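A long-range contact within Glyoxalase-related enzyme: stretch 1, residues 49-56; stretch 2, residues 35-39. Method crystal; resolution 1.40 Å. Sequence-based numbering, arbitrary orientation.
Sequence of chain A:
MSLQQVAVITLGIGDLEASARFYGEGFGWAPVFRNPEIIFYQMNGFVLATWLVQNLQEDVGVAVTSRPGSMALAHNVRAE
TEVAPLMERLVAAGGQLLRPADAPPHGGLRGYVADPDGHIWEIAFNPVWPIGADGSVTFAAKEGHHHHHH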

# COMPACT_ATOMS: atom_id res chain seq x y z
N ALA A 49 -8.10 -1.65 2.71
CA ALA A 49 -8.84 -1.73 3.95
C ALA A 49 -8.47 -0.58 4.87
O ALA A 49 -7.31 -0.19 4.93
CB ALA A 49 -8.54 -3.05 4.65
N THR A 50 -9.47 -0.03 5.55
CA THR A 50 -9.25 1.03 6.54
C THR A 50 -9.82 0.42 7.83
O THR A 50 -11.03 0.26 7.97
CB THR A 50 -9.96 2.34 6.17
OG1 THR A 50 -11.37 2.12 6.02
CG2 THR A 50 -9.40 2.88 4.86
N TRP A 51 -8.92 0.06 8.73
CA TRP A 51 -9.23 -0.62 9.98
C TRP A 51 -8.90 0.25 11.19
O TRP A 51 -7.85 0.89 11.21
CB TRP A 51 -8.37 -1.89 10.02
CG TRP A 51 -8.82 -3.00 10.89
CD1 TRP A 51 -10.01 -3.11 11.56
CD2 TRP A 51 -8.12 -4.23 11.10
NE1 TRP A 51 -10.09 -4.34 12.17
CE2 TRP A 51 -8.94 -5.05 11.90
CE3 TRP A 51 -6.87 -4.72 10.69
CZ2 TRP A 51 -8.56 -6.33 12.30
CZ3 TRP A 51 -6.50 -6.00 11.08
CH2 TRP A 51 -7.34 -6.79 11.88
N LEU A 52 -9.79 0.29 12.19
CA LEU A 52 -9.49 1.09 13.38
C LEU A 52 -8.14 0.62 13.92
O LEU A 52 -7.90 -0.58 14.04
CB LEU A 52 -10.57 0.88 14.45
CG LEU A 52 -11.94 1.49 14.12
CD1 LEU A 52 -12.92 1.17 15.23
CD2 LEU A 52 -11.79 3.00 13.96
N VAL A 53 -7.27 1.57 14.23
CA VAL A 53 -5.92 1.27 14.71
C VAL A 53 -5.85 0.27 15.87
O VAL A 53 -4.99 -0.60 15.87
CB VAL A 53 -5.17 2.55 15.13
CG1 VAL A 53 -3.71 2.22 15.41
CG2 VAL A 53 -5.28 3.59 14.04
N GLN A 54 -6.74 0.40 16.85
CA GLN A 54 -6.72 -0.51 17.99
C GLN A 54 -6.82 -1.96 17.52
O GLN A 54 -6.13 -2.84 18.03
CB GLN A 54 -7.89 -0.24 18.95
CG GLN A 54 -8.18 1.22 19.27
CD GLN A 54 -9.19 1.82 18.31
OE1 GLN A 54 -8.84 2.26 17.22
NE2 GLN A 54 -10.46 1.84 18.73
N ASN A 55 -7.70 -2.20 16.56
CA ASN A 55 -7.92 -3.53 16.02
C ASN A 55 -6.73 -4.03 15.21
O ASN A 55 -6.35 -5.20 15.29
CB ASN A 55 -9.19 -3.54 15.17
CG ASN A 55 -10.45 -3.30 15.99
OD1 ASN A 55 -10.88 -4.18 16.75
ND2 ASN A 55 -11.02 -2.11 15.87
N LEU A 56 -6.12 -3.14 14.43
CA LEU A 56 -4.96 -3.52 13.65
C LEU A 56 -3.83 -3.91 14.60
O LEU A 56 -3.19 -4.95 14.44
CB LEU A 56 -4.50 -2.36 12.76
CG LEU A 56 -3.14 -2.52 12.07
CD1 LEU A 56 -3.11 -3.77 11.19
CD2 LEU A 56 -2.88 -1.27 11.24
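Stretch 2 35-39: NPEII

Stretch 2 runs antiparallel to the strand of stretch 1, with Pro36 and Glu37 in a loop and the chain becoming extended at Ile38 and Ile39. Thr50 lies across from Ile39, with their CA atoms 5.3 Å apart, and Trp51 across from Ile38, with CA atoms 4.4 Å apart. The alternation is that of a regular antiparallel ladder, in which hydrogen-bonded and non-hydrogen-bonded pairs take turns.

Thr50 and Ile39 form the hydrogen-bonded pair and satisfy each other's backbone twice: Thr50 N donates to Ile39 O at 3.0 Å, and Ile39 N donates to Thr50 O at 3.1 Å. Two residues along, Leu52 N donates to Glu37 O at 3.0 Å in a nearly straight bond. The backbone hydrogen bonding thus reaches Glu37 in the loop, although no bridge is formed there. Between these bonds the same carbonyls receive CA-H...O contacts, from Ala49 CA to Ile39 O (3.2 Å), from Ile38 CA to Thr50 O (3.4 Å) and from Trp51 CA to Glu37 O (3.6 Å).

The non-hydrogen-bonded pair, Trp51 and Ile38, places its side chains on one face of the sheet. The beta-branched, apolar Ile38, with chi1 and chi2 both t, sets its CD1 3.7 Å from the centroid of the five-membered ring of Trp51 and only 15° off the ring normal, a CH-pi contact over the face. Beta-branched Thr50 and Ile39, well suited to extended backbone, share the other face, where Thr50 OG1 comes within 3.4 Å of Ile39 CB.

The indole also has a polar edge to satisfy. Trp51 NE1 donates to Glu37 OE2 at 3.0 Å, at 171°, so the ring is packed on its face by Ile38 and bonded near its plane by Glu37. A glutamate is long enough to carry a carboxylate from the loop to this nitrogen. Asn55, in the first turn of the helix, brings OD1 to 3.6 Å from the same Glu37 OE2, a contact without a hydrogen bond.

Asn35 ties down the backbone that follows it: its OD1 accepts from both Glu37 N and Ile38 N, each at 2.8 Å, while Asn35 N donates to Ile38 O at 3.0 Å. At this same end of the contact, Leu52 closes the strand of stretch 1 and occupies the N-cap position. Its O accepts from Leu56 N at 3.1 Å and, weakly, from Asn55 N at 3.0 Å, while its side chain points toward stretch 2, with CD1 3.8 Å from Pro36 O.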

# COMPACT_ATOMS: atom_id res chain seq x y z
N ASN A 35 -18.25 -2.64 8.45
CA ASN A 35 -18.82 -2.95 9.75
C ASN A 35 -18.26 -1.88 10.68
O ASN A 35 -17.47 -1.04 10.25
CB ASN A 35 -18.51 -4.39 10.21
CG ASN A 35 -17.05 -4.62 10.51
OD1 ASN A 35 -16.30 -3.69 10.79
ND2 ASN A 35 -16.64 -5.88 10.48
N PRO A 36 -18.67 -1.86 11.96
CA PRO A 36 -18.16 -0.84 12.88
C PRO A 36 -16.65 -0.67 13.06
O PRO A 36 -16.21 0.34 13.61
CB PRO A 36 -18.85 -1.18 14.19
CG PRO A 36 -20.17 -1.72 13.72
CD PRO A 36 -19.76 -2.63 12.59
N GLU A 37 -15.85 -1.63 12.60
CA GLU A 37 -14.40 -1.50 12.77
C GLU A 37 -13.56 -1.49 11.50
O GLU A 37 -12.39 -1.11 11.55
CB GLU A 37 -13.88 -2.60 13.70
CG GLU A 37 -13.86 -3.99 13.11
CD GLU A 37 -13.31 -5.03 14.08
OE1 GLU A 37 -13.96 -5.26 15.12
OE2 GLU A 37 -12.24 -5.61 13.79
N ILE A 38 -14.13 -1.90 10.37
CA ILE A 38 -13.33 -1.94 9.14
C ILE A 38 -14.15 -1.70 7.88
O ILE A 38 -15.36 -1.96 7.85
CB ILE A 38 -12.63 -3.32 9.03
CG1 ILE A 38 -11.49 -3.28 8.01
CG2 ILE A 38 -13.64 -4.40 8.65
CD1 ILE A 38 -10.56 -4.52 8.09
N ILE A 39 -13.49 -1.17 6.86
CA ILE A 39 -14.11 -0.94 5.57
C ILE A 39 -13.17 -1.48 4.49
O ILE A 39 -11.96 -1.27 4.56
CB ILE A 39 -14.35 0.56 5.29
CG1 ILE A 39 -15.34 1.12 6.32
CG2 ILE A 39 -14.88 0.76 3.87
CD1 ILE A 39 -15.59 2.61 6.19